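Local coordinates for guanine deaminase (Escherichia coli, PDB 6OHB), which catalyses the zinc-dependent hydrolytic deamination of guanine to xanthine and ammonia, a step of purine degradation, at residues Leu39-Gly51 and Gly378-Val390. Numbering follows the deposited sequence.
Sequences LLLIKQGKVEWFG and GNFLPGKEADFVV
Val47 is held through both its backbone N and its backbone O: the N gives a nearly linear bond to Lys384 O (2.8 Å), and the O accepts from Gly383 N (3.0 Å) in the carbonyl plane. Its branched side chain lies against loop carbonyls, CB 3.6 Å from Leu381 O. A third bond, Ala386 N to Gly45 O (2.9 Å), joins the type I' hairpin turn Lys43-Lys46 to the loop and completes the single beta bridge between Lys46 and Glu385. Positive phi suits glycine at Gly45; at Gly383, in the type II turn Leu381-Lys384, a CB would jam against Pro382 O. The Lys384 ammonium folds back to Asn379 OD1 (2.6 Å), with the carbonyls of Asp374 and Ile377 as further acceptors, while the Glu385 carboxylate is paired with Arg162 and Arg201.

Leu40, with CG anti to its N (chi1 169°), lays CD2 over one face of the Phe388 ring, 3.6 Å from CE1, whereas Ile42 CD1 meets that ring's edge. Phe380 CB sits over a face of Phe50, 3.7 Å from CD2; Phe15 packs edge-to-face against both rings. The small Ala386 methyl fits against Gly45 O, which suits the close backbones there. Edge strand 46-50 of the small beta domain is thus fastened to the loop entering strand 388-391, an arrangement consistent with the composite beta-sandwich accompanying the amidohydrolase TIM barrel.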
loop_
_atom_site.group_PDB
_atom_site.type_symbol
_atom_site.label_atom_id
_atom_site.label_comp_id
_atom_site.label_asym_id
_atom_site.label_seq_id
_atom_site.Cartn_x
_atom_site.Cartn_y
_atom_site.Cartn_z
ATOM N N LEU A 39 21.000 -25.802 -0.773
ATOM C CA LEU A 39 21.258 -26.278 0.575
ATOM C C LEU A 39 22.061 -25.231 1.327
ATOM O O LEU A 39 23.065 -24.717 0.813
ATOM C CB LEU A 39 22.025 -27.601 0.560
ATOM C CG LEU A 39 22.615 -28.016 1.907
ATOM C CD1 LEU A 39 21.493 -28.302 2.892
ATOM C CD2 LEU A 39 23.527 -29.226 1.745
ATOM N N LEU A 40 21.611 -24.938 2.546
ATOM C CA LEU A 40 22.247 -24.004 3.463
ATOM C C LEU A 40 22.572 -24.764 4.737
ATOM O O LEU A 40 21.666 -25.255 5.418
ATOM C CB LEU A 40 21.329 -22.816 3.763
ATOM C CG LEU A 40 21.784 -21.921 4.919
ATOM C CD1 LEU A 40 23.029 -21.140 4.526
ATOM C CD2 LEU A 40 20.665 -20.983 5.359
ATOM N N LEU A 41 23.859 -24.881 5.042
ATOM C CA LEU A 41 24.338 -25.518 6.256
ATOM C C LEU A 41 24.803 -24.444 7.227
ATOM O O LEU A 41 25.606 -23.574 6.858
ATOM C CB LEU A 41 25.486 -26.485 5.956
ATOM C CG LEU A 41 25.101 -27.776 5.242
ATOM C CD1 LEU A 41 26.349 -28.565 4.891
ATOM C CD2 LEU A 41 24.158 -28.596 6.110
ATOM N N ILE A 42 24.337 -24.561 8.468
ATOM C CA ILE A 42 24.491 -23.566 9.517
ATOM C C ILE A 42 25.249 -24.197 10.673
ATOM O O ILE A 42 24.920 -25.310 11.103
ATOM C CB ILE A 42 23.113 -23.064 10.004
ATOM C CG1 ILE A 42 22.322 -22.452 8.853
ATOM C CG2 ILE A 42 23.255 -22.102 11.177
ATOM C CD1 ILE A 42 20.876 -22.182 9.221
ATOM N N LYS A 43 26.234 -23.472 11.197
ATOM C CA LYS A 43 26.984 -23.909 12.367
ATOM C C LYS A 43 27.394 -22.684 13.168
ATOM O O LYS A 43 27.939 -21.730 12.602
ATOM C CB LYS A 43 28.226 -24.719 11.966
ATOM C CG LYS A 43 29.007 -25.269 13.155
ATOM C CD LYS A 43 30.467 -25.537 12.809
ATOM C CE LYS A 43 30.770 -27.029 12.775
ATOM N NZ LYS A 43 32.234 -27.299 12.837
ATOM N N GLN A 44 27.137 -22.718 14.475
ATOM C CA GLN A 44 27.476 -21.620 15.378
ATOM C C GLN A 44 26.916 -20.298 14.863
ATOM O O GLN A 44 27.612 -19.280 14.799
ATOM C CB GLN A 44 28.986 -21.522 15.589
ATOM C CG GLN A 44 29.581 -22.694 16.343
ATOM C CD GLN A 44 31.074 -22.555 16.534
ATOM O OE1 GLN A 44 31.859 -23.271 15.912
ATOM N NE2 GLN A 44 31.477 -21.629 17.400
ATOM N N GLY A 45 25.645 -20.331 14.468
ATOM C CA GLY A 45 24.954 -19.143 14.022
ATOM C C GLY A 45 25.446 -18.542 12.726
ATOM O O GLY A 45 25.033 -17.430 12.383
ATOM N N LYS A 46 26.306 -19.236 11.986
ATOM C CA LYS A 46 26.859 -18.695 10.756
ATOM C C LYS A 46 26.654 -19.674 9.610
ATOM O O LYS A 46 26.487 -20.881 9.811
ATOM C CB LYS A 46 28.357 -18.373 10.900
ATOM C CG LYS A 46 28.689 -17.417 12.039
ATOM C CD LYS A 46 30.151 -17.008 11.998
ATOM C CE LYS A 46 30.629 -16.544 13.365
ATOM N NZ LYS A 46 30.810 -15.068 13.427
ATOM N N VAL A 47 26.681 -19.130 8.395
ATOM C CA VAL A 47 26.670 -19.942 7.186
ATOM C C VAL A 47 27.931 -20.798 7.143
ATOM O O VAL A 47 29.040 -20.290 6.937
ATOM C CB VAL A 47 26.553 -19.066 5.925
ATOM C CG1 VAL A 47 26.697 -19.921 4.668
ATOM C CG2 VAL A 47 25.221 -18.314 5.921
ATOM N N GLU A 48 27.766 -22.105 7.354
ATOM C CA GLU A 48 28.880 -23.029 7.195
ATOM C C GLU A 48 29.105 -23.363 5.732
ATOM O O GLU A 48 30.252 -23.427 5.272
ATOM C CB GLU A 48 28.631 -24.311 7.987
ATOM C CG GLU A 48 29.850 -25.225 8.052
ATOM C CD GLU A 48 30.857 -24.755 9.082
ATOM O OE1 GLU A 48 30.500 -23.891 9.912
ATOM O OE2 GLU A 48 32.008 -25.240 9.062
ATOM N N TRP A 49 28.025 -23.580 4.987
ATOM C CA TRP A 49 28.174 -23.944 3.583
ATOM C C TRP A 49 26.900 -23.562 2.850
ATOM O O TRP A 49 25.808 -23.707 3.392
ATOM C CB TRP A 49 28.460 -25.449 3.424
ATOM C CG TRP A 49 28.824 -25.894 2.024
ATOM C CD1 TRP A 49 30.087 -26.069 1.521
ATOM C CD2 TRP A 49 27.921 -26.243 0.961
ATOM N NE1 TRP A 49 30.022 -26.488 0.208
ATOM C CE2 TRP A 49 28.707 -26.603 -0.158
ATOM C CE3 TRP A 49 26.529 -26.282 0.845
ATOM C CZ2 TRP A 49 28.143 -26.992 -1.376
ATOM C CZ3 TRP A 49 25.973 -26.668 -0.366
ATOM C CH2 TRP A 49 26.778 -27.015 -1.459
ATOM N N PHE A 50 27.036 -23.071 1.628
ATOM C CA PHE A 50 25.861 -22.763 0.833
ATOM C C PHE A 50 26.103 -23.165 -0.610
ATOM O O PHE A 50 27.186 -22.923 -1.149
ATOM C CB PHE A 50 25.509 -21.275 0.908
ATOM C CG PHE A 50 24.414 -20.880 -0.026
ATOM C CD1 PHE A 50 23.132 -21.361 0.159
ATOM C CD2 PHE A 50 24.664 -20.048 -1.098
ATOM C CE1 PHE A 50 22.116 -21.009 -0.701
ATOM C CE2 PHE A 50 23.650 -19.693 -1.962
ATOM C CZ PHE A 50 22.376 -20.173 -1.765
ATOM N N GLY A 51 25.102 -23.776 -1.238
ATOM C CA GLY A 51 25.229 -24.049 -2.659
ATOM C C GLY A 51 24.165 -25.003 -3.160
ATOM O O GLY A 51 23.080 -25.098 -2.589
ATOM N N GLY A 378 23.569 -10.084 4.981
ATOM C CA GLY A 378 23.091 -9.578 3.708
ATOM C C GLY A 378 23.037 -10.598 2.593
ATOM O O GLY A 378 22.343 -10.363 1.594
ATOM N N ASN A 379 23.759 -11.707 2.705
ATOM C CA ASN A 379 23.679 -12.764 1.706
ATOM C C ASN A 379 24.115 -14.074 2.358
ATOM O O ASN A 379 24.300 -14.152 3.577
ATOM C CB ASN A 379 24.501 -12.411 0.460
ATOM C CG ASN A 379 25.916 -11.961 0.787
ATOM O OD1 ASN A 379 26.478 -12.324 1.820
ATOM N ND2 ASN A 379 26.498 -11.161 -0.099
ATOM N N PHE A 380 24.252 -15.117 1.540
ATOM C CA PHE A 380 24.552 -16.457 2.025
ATOM C C PHE A 380 26.014 -16.843 1.804
ATOM O O PHE A 380 26.319 -18.024 1.605
ATOM C CB PHE A 380 23.618 -17.474 1.369
ATOM C CG PHE A 380 22.166 -17.245 1.679
ATOM C CD1 PHE A 380 21.670 -17.462 2.957
ATOM C CD2 PHE A 380 21.298 -16.795 0.698
ATOM C CE1 PHE A 380 20.333 -17.248 3.246
ATOM C CE2 PHE A 380 19.963 -16.573 0.980
ATOM C CZ PHE A 380 19.480 -16.799 2.253
ATOM N N LEU A 381 26.921 -15.870 1.831
ATOM C CA LEU A 381 28.341 -16.176 1.712
ATOM C C LEU A 381 28.826 -16.899 2.969
ATOM O O LEU A 381 28.427 -16.539 4.084
ATOM C CB LEU A 381 29.158 -14.900 1.511
ATOM C CG LEU A 381 28.988 -14.107 0.215
ATOM C CD1 LEU A 381 29.796 -12.817 0.295
ATOM C CD2 LEU A 381 29.404 -14.931 -0.995
ATOM N N PRO A 382 29.664 -17.929 2.822
ATOM C CA PRO A 382 30.223 -18.609 4.000
ATOM C C PRO A 382 30.840 -17.617 4.979
ATOM O O PRO A 382 31.472 -16.634 4.584
ATOM C CB PRO A 382 31.281 -19.543 3.399
ATOM C CG PRO A 382 30.779 -19.830 2.012
ATOM C CD PRO A 382 30.063 -18.573 1.557
ATOM N N GLY A 383 30.619 -17.863 6.269
ATOM C CA GLY A 383 31.063 -16.966 7.309
ATOM C C GLY A 383 30.054 -15.917 7.747
ATOM O O GLY A 383 30.194 -15.372 8.847
ATOM N N LYS A 384 29.046 -15.615 6.927
ATOM C CA LYS A 384 28.049 -14.616 7.298
ATOM C C LYS A 384 27.128 -15.126 8.401
ATOM O O LYS A 384 26.900 -16.331 8.551
ATOM C CB LYS A 384 27.201 -14.222 6.089
ATOM C CG LYS A 384 27.948 -13.471 5.011
ATOM C CD LYS A 384 28.427 -12.128 5.509
ATOM C CE LYS A 384 28.905 -11.281 4.349
ATOM N NZ LYS A 384 27.744 -10.797 3.547
ATOM N N GLU A 385 26.588 -14.189 9.177
ATOM C CA GLU A 385 25.625 -14.543 10.210
ATOM C C GLU A 385 24.318 -15.008 9.574
ATOM O O GLU A 385 23.828 -14.416 8.608
ATOM C CB GLU A 385 25.399 -13.356 11.144
ATOM C CG GLU A 385 26.694 -12.928 11.822
ATOM C CD GLU A 385 26.583 -11.629 12.592
ATOM O OE1 GLU A 385 25.537 -10.945 12.488
ATOM O OE2 GLU A 385 27.561 -11.293 13.297
ATOM N N ALA A 386 23.762 -16.091 10.117
ATOM C CA ALA A 386 22.637 -16.784 9.486
ATOM C C ALA A 386 21.311 -16.174 9.949
ATOM O O ALA A 386 20.558 -16.745 10.737
ATOM C CB ALA A 386 22.709 -18.280 9.780
ATOM N N ASP A 387 21.034 -14.986 9.421
ATOM C CA ASP A 387 19.746 -14.316 9.570
ATOM C C ASP A 387 19.044 -14.445 8.227
ATOM O O ASP A 387 19.506 -13.876 7.235
ATOM C CB ASP A 387 19.910 -12.838 9.925
ATOM C CG ASP A 387 20.614 -12.608 11.249
ATOM O OD1 ASP A 387 20.675 -13.535 12.090
ATOM O OD2 ASP A 387 21.112 -11.476 11.442
ATOM N N PHE A 388 17.939 -15.185 8.177
ATOM C CA PHE A 388 17.272 -15.334 6.892
ATOM C C PHE A 388 15.783 -15.573 7.093
ATOM O O PHE A 388 15.312 -15.838 8.201
ATOM C CB PHE A 388 17.902 -16.452 6.047
ATOM C CG PHE A 388 17.867 -17.818 6.687
ATOM C CD1 PHE A 388 18.863 -18.216 7.564
ATOM C CD2 PHE A 388 16.859 -18.721 6.371
ATOM C CE1 PHE A 388 18.842 -19.480 8.137
ATOM C CE2 PHE A 388 16.835 -19.985 6.937
ATOM C CZ PHE A 388 17.828 -20.365 7.822
ATOM N N VAL A 389 15.044 -15.448 5.992
ATOM C CA VAL A 389 13.590 -15.519 5.986
ATOM C C VAL A 389 13.152 -16.510 4.916
ATOM O O VAL A 389 13.588 -16.423 3.759
ATOM C CB VAL A 389 12.947 -14.142 5.730
ATOM C CG1 VAL A 389 11.428 -14.229 5.867
ATOM C CG2 VAL A 389 13.523 -13.099 6.673
ATOM N N VAL A 390 12.300 -17.450 5.302
ATOM C CA VAL A 390 11.600 -18.308 4.355
ATOM C C VAL A 390 10.284 -17.619 4.009
ATOM O O VAL A 390 9.445 -17.396 4.894
ATOM C CB VAL A 390 11.360 -19.705 4.944
ATOM C CG1 VAL A 390 10.769 -20.625 3.895
ATOM C CG2 VAL A 390 12.663 -20.270 5.510
#